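Local atomic coordinates of invertase/pectin methylesterase inhibitor family protein (Arabidopsis thaliana, PDB entry 1X91), a protein that inhibits plant pectin methylesterase, the enzyme that removes methyl esters from the pectin of the cell wall. Residues 36-41 against 144-149; 86-91 against 102-107. The protein carries 1 engineered substitution. One frame throughout, in Å; residues are numbered along the deposited sequence. Where two conformers were deposited one is given.

How the contacts relate
Both contacts join antiparallel helices of the four-helix bundle, but no helix is common to the two. Contact 1 pairs helix 34-62 with helix 127-149, and its four touching residues are all buried; contact 2 pairs helices 66-94 and 98-119, consecutive in the chain, and runs from a buried alanine-valine pair to a partly exposed glutamate and lysine. The short segment axes come closer in contact 2, 8.0 Å against 9.5 Å. Neither has a hydrogen bond across its segments. Their centres lie 11 Å apart, and the two touch where S147 OG and N102 ND2, 3.0 Å apart, probably form a hydrogen bond, while L144 packs on V105.

Contact 1 (36-41 against 144-149); sequences ALAKTT and LVISNM
I146 reaches across from segment 144-149 with both branches and lays them on three residues of segment 36-41. Its CG2 faces A38, with I146 CG2 3.7 Å from A38 CB; this pair also marks the closest backbone approach, the CA atoms of A38 and I146 being 6.1 Å apart. The other branch runs on to L37 and T41. I146 CG1 lies opposite the carbonyl carbon about the first torsion (chi1 -60°) and the chain is extended beyond it, which carries I146 CD1 over L37, 3.7 Å from L37 CG. The two side chains meet there at about a right angle, so that the end of the isoleucine abuts the branch point of the leucine, with L37 CD2 close by. The same I146 CD1 lies 3.6 Å from T41 OG1, an apolar methyl against a hydroxyl. That hydroxyl is held within its own helix: T41 OG1 donates to L37 O at 2.8 Å, approaching from above the carbonyl plane, while T41 N, at 3.0 Å, reaches L37 O from the opposite face. Two bonds thus grip one carbonyl oxygen, and the first fixes the hydroxyl beside the isoleucine methyl. Beyond the two segments, L37 also meets L25 and T41 meets F24 of helix 18-27, while A38 touches L93 of helix 66-94. With the axes of the two short segments 9.5 Å apart and at 151°, this is the antiparallel apolar packing of two helices in the four-helix bundle of the invertase and pectin methylesterase inhibitor family.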
ATOM      1  N   ALA A  36     -12.911   2.504 -11.555  1.00 11.77           N
ATOM      2  CA  ALA A  36     -13.096   3.528 -10.550  1.00 10.97           C
ATOM      3  C   ALA A  36     -12.619   3.066  -9.194  1.00 12.12           C
ATOM      4  O   ALA A  36     -11.999   3.825  -8.452  1.00 12.14           O
ATOM      5  CB  ALA A  36     -14.606   3.904 -10.494  1.00 13.18           C
ATOM      6  N   LEU A  37     -12.919   1.812  -8.838  1.00 10.99           N
ATOM      7  CA  LEU A  37     -12.468   1.276  -7.567  1.00 11.08           C
ATOM      8  C   LEU A  37     -10.919   1.121  -7.501  1.00 10.60           C
ATOM      9  O   LEU A  37     -10.338   1.420  -6.463  1.00  9.90           O
ATOM     10  CB  LEU A  37     -13.139  -0.060  -7.311  1.00 11.79           C
ATOM     11  CG  LEU A  37     -12.824  -0.684  -5.952  1.00 13.40           C
ATOM     12  CD1 LEU A  37     -13.274   0.267  -4.826  1.00 16.06           C
ATOM     13  CD2 LEU A  37     -13.466  -2.061  -5.874  1.00 14.04           C
ATOM     14  N   ALA A  38     -10.269   0.729  -8.589  1.00 11.38           N
ATOM     15  CA  ALA A  38      -8.799   0.755  -8.667  1.00 10.52           C
ATOM     16  C   ALA A  38      -8.261   2.129  -8.343  1.00 10.17           C
ATOM     17  O   ALA A  38      -7.297   2.246  -7.577  1.00  9.75           O
ATOM     18  CB  ALA A  38      -8.338   0.314 -10.041  1.00 11.37           C
ATOM     19  N   LYS A  39      -8.882   3.171  -8.890  1.00  9.53           N
ATOM     20  CA  LYS A  39      -8.347   4.524  -8.694  1.00 10.41           C
ATOM     21  C   LYS A  39      -8.550   4.947  -7.242  1.00  9.54           C
ATOM     22  O   LYS A  39      -7.602   5.494  -6.613  1.00 11.02           O
ATOM     23  CB  LYS A  39      -9.022   5.477  -9.671  1.00 10.78           C
ATOM     24  CG  LYS A  39      -8.742   6.938  -9.445  1.00 13.65           C
ATOM     25  CD  LYS A  39      -7.288   7.248  -9.444  1.00 14.52           C
ATOM     26  CE  LYS A  39      -6.996   8.761  -9.670  1.00 13.61           C
ATOM     27  NZ  LYS A  39      -7.329   9.664  -8.557  1.00 13.93           N
ATOM     28  N   THR A  40      -9.726   4.710  -6.661  1.00  8.96           N
ATOM     29  CA  THR A  40      -9.871   5.157  -5.258  1.00 10.48           C
ATOM     30  C   THR A  40      -8.993   4.352  -4.336  1.00 10.25           C
ATOM     31  O   THR A  40      -8.515   4.898  -3.336  1.00 10.30           O
ATOM     32  CB  THR A  40     -11.301   5.198  -4.723  1.00 12.98           C
ATOM     33  OG1 THR A  40     -11.895   3.911  -4.890  1.00 16.02           O
ATOM     34  CG2 THR A  40     -12.188   6.196  -5.473  1.00 15.07           C
ATOM     35  N   THR A  41      -8.714   3.107  -4.636  1.00  8.77           N
ATOM     36  CA  THR A  41      -7.824   2.301  -3.833  1.00 10.91           C
ATOM     37  C   THR A  41      -6.394   2.815  -3.905  1.00  9.60           C
ATOM     38  O   THR A  41      -5.719   2.918  -2.889  1.00 10.05           O
ATOM     39  CB  THR A  41      -7.928   0.822  -4.207  1.00 10.71           C
ATOM     40  OG1 THR A  41      -9.301   0.356  -4.058  1.00 10.94           O
ATOM     41  CG2 THR A  41      -7.105  -0.015  -3.261  1.00 12.59           C
ATOM     42  N   LEU A 144      -4.188  -5.290  -6.211  1.00 10.71           N
ATOM     43  CA  LEU A 144      -3.732  -6.373  -7.069  1.00 10.60           C
ATOM     44  C   LEU A 144      -4.891  -7.220  -7.543  1.00 12.03           C
ATOM     45  O   LEU A 144      -4.950  -7.608  -8.719  1.00 12.24           O
ATOM     46  CB  LEU A 144      -2.728  -7.266  -6.327  1.00 10.62           C
ATOM     47  CG  LEU A 144      -1.348  -6.652  -6.017  1.00 11.49           C
ATOM     48  CD1 LEU A 144      -0.566  -7.628  -5.173  1.00 14.86           C
ATOM     49  CD2 LEU A 144      -0.689  -6.349  -7.341  1.00 12.00           C
ATOM     50  N   VAL A 145      -5.836  -7.462  -6.675  1.00 12.24           N
ATOM     51  CA  VAL A 145      -6.986  -8.251  -7.070  1.00 12.81           C
ATOM     52  C   VAL A 145      -7.828  -7.475  -8.090  1.00 14.16           C
ATOM     53  O   VAL A 145      -8.212  -8.003  -9.134  1.00 13.17           O
ATOM     54  CB  VAL A 145      -7.822  -8.629  -5.826  1.00 12.92           C
ATOM     55  CG1 VAL A 145      -9.078  -9.422  -6.238  1.00 14.62           C
ATOM     56  CG2 VAL A 145      -7.020  -9.455  -4.886  1.00 12.62           C
ATOM     57  N   ILE A 146      -8.041  -6.192  -7.848  1.00 12.55           N
ATOM     58  CA  ILE A 146      -8.782  -5.330  -8.758  1.00 13.27           C
ATOM     59  C   ILE A 146      -8.107  -5.208 -10.111  1.00 12.98           C
ATOM     60  O   ILE A 146      -8.741  -5.421 -11.171  1.00 15.95           O
ATOM     61  CB  ILE A 146      -9.021  -3.928  -8.164  1.00 11.79           C
ATOM     62  CG1 ILE A 146      -9.820  -3.968  -6.868  1.00 12.25           C
ATOM     63  CG2 ILE A 146      -9.724  -3.048  -9.202  1.00 13.17           C
ATOM     64  CD1 ILE A 146      -9.658  -2.647  -6.037  1.00 14.61           C
ATOM     65  N   SER A 147      -6.830  -4.891 -10.120  1.00 14.51           N
ATOM     66  CA  SER A 147      -6.116  -4.712 -11.383  1.00 14.37           C
ATOM     67  C   SER A 147      -6.060  -6.007 -12.214  1.00 15.95           C
ATOM     68  O   SER A 147      -6.088  -5.968 -13.457  1.00 16.21           O
ATOM     69  CB  SER A 147      -4.709  -4.143 -11.155  1.00 16.27           C
ATOM     70  OG  SER A 147      -3.904  -4.945 -10.332  1.00 15.00           O
ATOM     71  N   ASN A 148      -5.969  -7.151 -11.533  1.00 16.67           N
ATOM     72  CA  ASN A 148      -6.073  -8.444 -12.202  1.00 18.29           C
ATOM     73  C   ASN A 148      -7.384  -8.625 -12.953  1.00 18.74           C
ATOM     74  O   ASN A 148      -7.403  -9.293 -14.021  1.00 21.54           O
ATOM     75  CB  ASN A 148      -5.883  -9.585 -11.198  1.00 19.60           C
ATOM     76  CG  ASN A 148      -5.893 -10.935 -11.853  1.00 22.62           C
ATOM     77  OD1 ASN A 148      -6.896 -11.641 -11.824  1.00 25.95           O
ATOM     78  ND2 ASN A 148      -4.784 -11.292 -12.459  1.00 24.12           N
ATOM     79  N   MET A 149      -8.470  -8.063 -12.426  1.00 19.08           N
ATOM     80  CA  MET A 149      -9.809  -8.247 -12.992  1.00 20.44           C
ATOM     81  C   MET A 149     -10.211  -7.268 -14.086  1.00 19.97           C
ATOM     82  O   MET A 149     -11.236  -7.439 -14.738  1.00 20.52           O
ATOM     83  CB  MET A 149     -10.862  -8.196 -11.884  1.00 21.99           C
ATOM     84  CG  MET A 149     -10.709  -9.317 -10.907  1.00 26.29           C
ATOM     85  SD  MET A 149     -11.963  -9.375  -9.609  1.00 38.16           S
ATOM     86  CE  MET A 149     -12.053  -7.826  -9.177  1.00 33.78           C
TER

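Contact 2 (86-91 against 102-107); sequences LEEAFE and NMKVSA
An antiparallel helical hairpin, two consecutive helices of the four-helix bundle, is joined here near its turn, with the short axes 8.0 Å apart at 165°. A89 lets the backbones come close: its CA is 5.3 Å from that of K104. The A89 methyl meets two residues, its CB lying 3.9 Å from V105 CG2 and 4.0 Å from K104 CB. On the partly exposed flank E88 and K104 run side by side, pointing the same way. K104 bends at chi2 (-65°), which folds its chain back along the glutamate: both CG and CE of K104 lie 3.8 Å from E88 CB. The charged ends do not meet, E88 OE1 being 5.6 Å from K104 NZ, so the pairing rests on aliphatic carbon, with at most a longer-range attraction between the opposite charges. Replacing K104 with an alanine would probably uncover the aliphatic part of E88 and leave its carboxylate without this nearby positive charge. Beyond the two segments, E87 meets Q46 of helix 34-62 and V105 packs on C140 and A143 of helix 127-149, so the hairpin touches both remaining helices of the bundle.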
ATOM      1  N   LEU A  86       3.871   3.622  -6.992  1.00  9.91           N
ATOM      2  CA  LEU A  86       2.424   3.895  -7.035  1.00  8.30           C
ATOM      3  C   LEU A  86       2.076   4.996  -8.020  1.00 10.00           C
ATOM      4  O   LEU A  86       1.033   4.944  -8.667  1.00 11.50           O
ATOM      5  CB  LEU A  86       1.877   4.212  -5.638  1.00 10.01           C
ATOM      6  CG  LEU A  86       1.942   3.083  -4.639  1.00  9.37           C
ATOM      7  CD1 LEU A  86       1.772   3.660  -3.203  1.00 10.99           C
ATOM      8  CD2 LEU A  86       0.864   2.047  -4.881  1.00 11.86           C
ATOM      9  N   GLU A  87       2.987   5.940  -8.238  1.00 10.10           N
ATOM     10  CA  GLU A  87       2.822   6.982  -9.265  1.00 10.62           C
ATOM     11  C   GLU A  87       2.730   6.302 -10.636  1.00  9.41           C
ATOM     12  O   GLU A  87       1.882   6.657 -11.430  1.00 11.30           O
ATOM     13  CB  GLU A  87       3.929   8.007  -9.213  1.00 12.56           C
ATOM     14  CG  GLU A  87       3.814   8.846  -7.934  1.00 17.96           C
ATOM     15  CD  GLU A  87       4.933   9.863  -7.714  1.00 25.15           C
ATOM     16  OE1 GLU A  87       6.049   9.644  -8.211  1.00 28.26           O
ATOM     17  OE2 GLU A  87       4.682  10.869  -6.986  1.00 30.17           O
ATOM     18  N   GLU A  88       3.627   5.331 -10.888  1.00 10.22           N
ATOM     19  CA  GLU A  88       3.601   4.597 -12.175  1.00 10.33           C
ATOM     20  C   GLU A  88       2.348   3.754 -12.283  1.00  9.94           C
ATOM     21  O   GLU A  88       1.757   3.666 -13.364  1.00 10.90           O
ATOM     22  CB  GLU A  88       4.839   3.754 -12.289  1.00 10.73           C
ATOM     23  CG  GLU A  88       6.127   4.561 -12.483  1.00 12.61           C
ATOM     24  CD  GLU A  88       6.069   5.484 -13.651  1.00 16.72           C
ATOM     25  OE1 GLU A  88       5.575   5.079 -14.705  1.00 15.65           O
ATOM     26  OE2 GLU A  88       6.475   6.662 -13.506  1.00 22.41           O
ATOM     27  N   ALA A  89       1.918   3.189 -11.171  1.00  9.86           N
ATOM     28  CA  ALA A  89       0.710   2.387 -11.167  1.00 10.05           C
ATOM     29  C   ALA A  89      -0.465   3.249 -11.658  1.00 10.60           C
ATOM     30  O   ALA A  89      -1.284   2.819 -12.478  1.00 10.16           O
ATOM     31  CB  ALA A  89       0.426   1.862  -9.778  1.00 10.13           C
ATOM     32  N   PHE A  90      -0.541   4.485 -11.181  0.50  9.51           N
ATOM     33  CA  PHE A  90      -1.568   5.426 -11.644  0.50  9.55           C
ATOM     34  C   PHE A  90      -1.463   5.667 -13.160  0.50 10.16           C
ATOM     35  O   PHE A  90      -2.468   5.722 -13.844  0.50 10.09           O
ATOM     36  CB  PHE A  90      -1.446   6.787 -10.962  0.50 10.08           C
ATOM     37  CG  PHE A  90      -2.064   6.878  -9.558  0.50 10.67           C
ATOM     38  CD1 PHE A  90      -3.420   7.030  -9.371  0.50 11.41           C
ATOM     39  CD2 PHE A  90      -1.254   6.937  -8.429  0.50 10.99           C
ATOM     40  CE1 PHE A  90      -3.958   7.241  -8.061  0.50  7.35           C
ATOM     41  CE2 PHE A  90      -1.794   7.089  -7.164  0.50 12.65           C
ATOM     42  CZ  PHE A  90      -3.155   7.226  -7.001  0.50 13.15           C
ATOM     43  N   GLU A  91      -0.256   5.889 -13.654  1.00 10.28           N
ATOM     44  CA  GLU A  91      -0.041   6.139 -15.074  1.00 10.66           C
ATOM     45  C   GLU A  91      -0.567   5.041 -15.912  1.00 11.37           C
ATOM     46  O   GLU A  91      -1.222   5.308 -16.929  1.00 11.22           O
ATOM     47  CB  GLU A  91       1.429   6.381 -15.402  1.00 11.20           C
ATOM     48  CG  GLU A  91       2.100   7.548 -14.681  1.00 14.53           C
ATOM     49  CD  GLU A  91       1.714   8.905 -15.190  1.00 21.39           C
ATOM     50  OE1 GLU A  91       1.636   9.042 -16.417  1.00 27.34           O
ATOM     51  OE2 GLU A  91       1.575   9.861 -14.368  1.00 22.72           O
ATOM     52  N   ASN A 102      -0.618  -3.629 -11.982  1.00 10.85           N
ATOM     53  CA  ASN A 102      -0.384  -4.747 -11.108  1.00 10.98           C
ATOM     54  C   ASN A 102       1.081  -4.953 -10.773  1.00  9.50           C
ATOM     55  O   ASN A 102       1.457  -5.120  -9.628  1.00 10.66           O
ATOM     56  CB  ASN A 102      -1.011  -5.957 -11.774  1.00 11.74           C
ATOM     57  CG  ASN A 102      -1.044  -7.139 -10.937  1.00 12.58           C
ATOM     58  OD1 ASN A 102      -0.041  -7.860 -10.828  1.00 16.73           O
ATOM     59  ND2 ASN A 102      -2.243  -7.432 -10.355  1.00 16.63           N
ATOM     60  N   MET A 103       1.927  -4.835 -11.779  1.00 10.18           N
ATOM     61  CA  MET A 103       3.365  -5.015 -11.624  1.00  9.16           C
ATOM     62  C   MET A 103       3.918  -3.947 -10.664  1.00  9.74           C
ATOM     63  O   MET A 103       4.715  -4.234  -9.769  1.00 10.31           O
ATOM     64  CB  MET A 103       4.090  -4.818 -12.976  1.00  9.96           C
ATOM     65  CG  MET A 103       5.521  -5.106 -12.890  1.00 13.34           C
ATOM     66  SD  MET A 103       6.391  -4.861 -14.506  1.00 18.66           S
ATOM     67  CE  MET A 103       6.431  -3.078 -14.717  1.00 18.34           C
ATOM     68  N   LYS A 104       3.454  -2.715 -10.879  1.00  8.04           N
ATOM     69  CA  LYS A 104       3.951  -1.615 -10.049  1.00  8.31           C
ATOM     70  C   LYS A 104       3.399  -1.638  -8.633  1.00  8.07           C
ATOM     71  O   LYS A 104       4.133  -1.378  -7.658  1.00  8.85           O
ATOM     72  CB  LYS A 104       3.662  -0.284 -10.728  1.00  8.14           C
ATOM     73  CG  LYS A 104       4.503  -0.035 -11.975  1.00  9.73           C
ATOM     74  CD  LYS A 104       5.994   0.085 -11.662  1.00 12.61           C
ATOM     75  CE  LYS A 104       6.796   0.499 -12.864  1.00 16.75           C
ATOM     76  NZ  LYS A 104       8.223   0.563 -12.581  1.00 19.69           N
ATOM     77  N   VAL A 105       2.143  -2.031  -8.440  1.00  7.78           N
ATOM     78  CA  VAL A 105       1.594  -2.220  -7.096  1.00  8.47           C
ATOM     79  C   VAL A 105       2.303  -3.340  -6.377  1.00  9.81           C
ATOM     80  O   VAL A 105       2.591  -3.249  -5.180  1.00  9.69           O
ATOM     81  CB  VAL A 105       0.091  -2.458  -7.143  1.00  8.19           C
ATOM     82  CG1 VAL A 105      -0.429  -2.842  -5.743  1.00  8.39           C
ATOM     83  CG2 VAL A 105      -0.636  -1.259  -7.603  1.00  7.42           C
ATOM     84  N   SER A 106       2.654  -4.385  -7.102  0.50  8.78           N
ATOM     85  CA  SER A 106       3.410  -5.490  -6.514  0.50  9.91           C
ATOM     86  C   SER A 106       4.764  -5.023  -5.959  0.50 10.52           C
ATOM     87  O   SER A 106       5.184  -5.434  -4.881  0.50 11.00           O
ATOM     88  CB  SER A 106       3.542  -6.647  -7.520  0.50 10.58           C
ATOM     89  OG  SER A 106       3.799  -7.875  -6.854  0.50 12.77           O
ATOM     90  N   ALA A 107       5.437  -4.157  -6.692  1.00 10.40           N
ATOM     91  CA  ALA A 107       6.677  -3.602  -6.261  1.00 10.49           C
ATOM     92  C   ALA A 107       6.482  -2.716  -5.050  1.00 10.37           C
ATOM     93  O   ALA A 107       7.270  -2.777  -4.117  1.00 11.74           O
ATOM     94  CB  ALA A 107       7.312  -2.880  -7.357  1.00 11.39           C
TER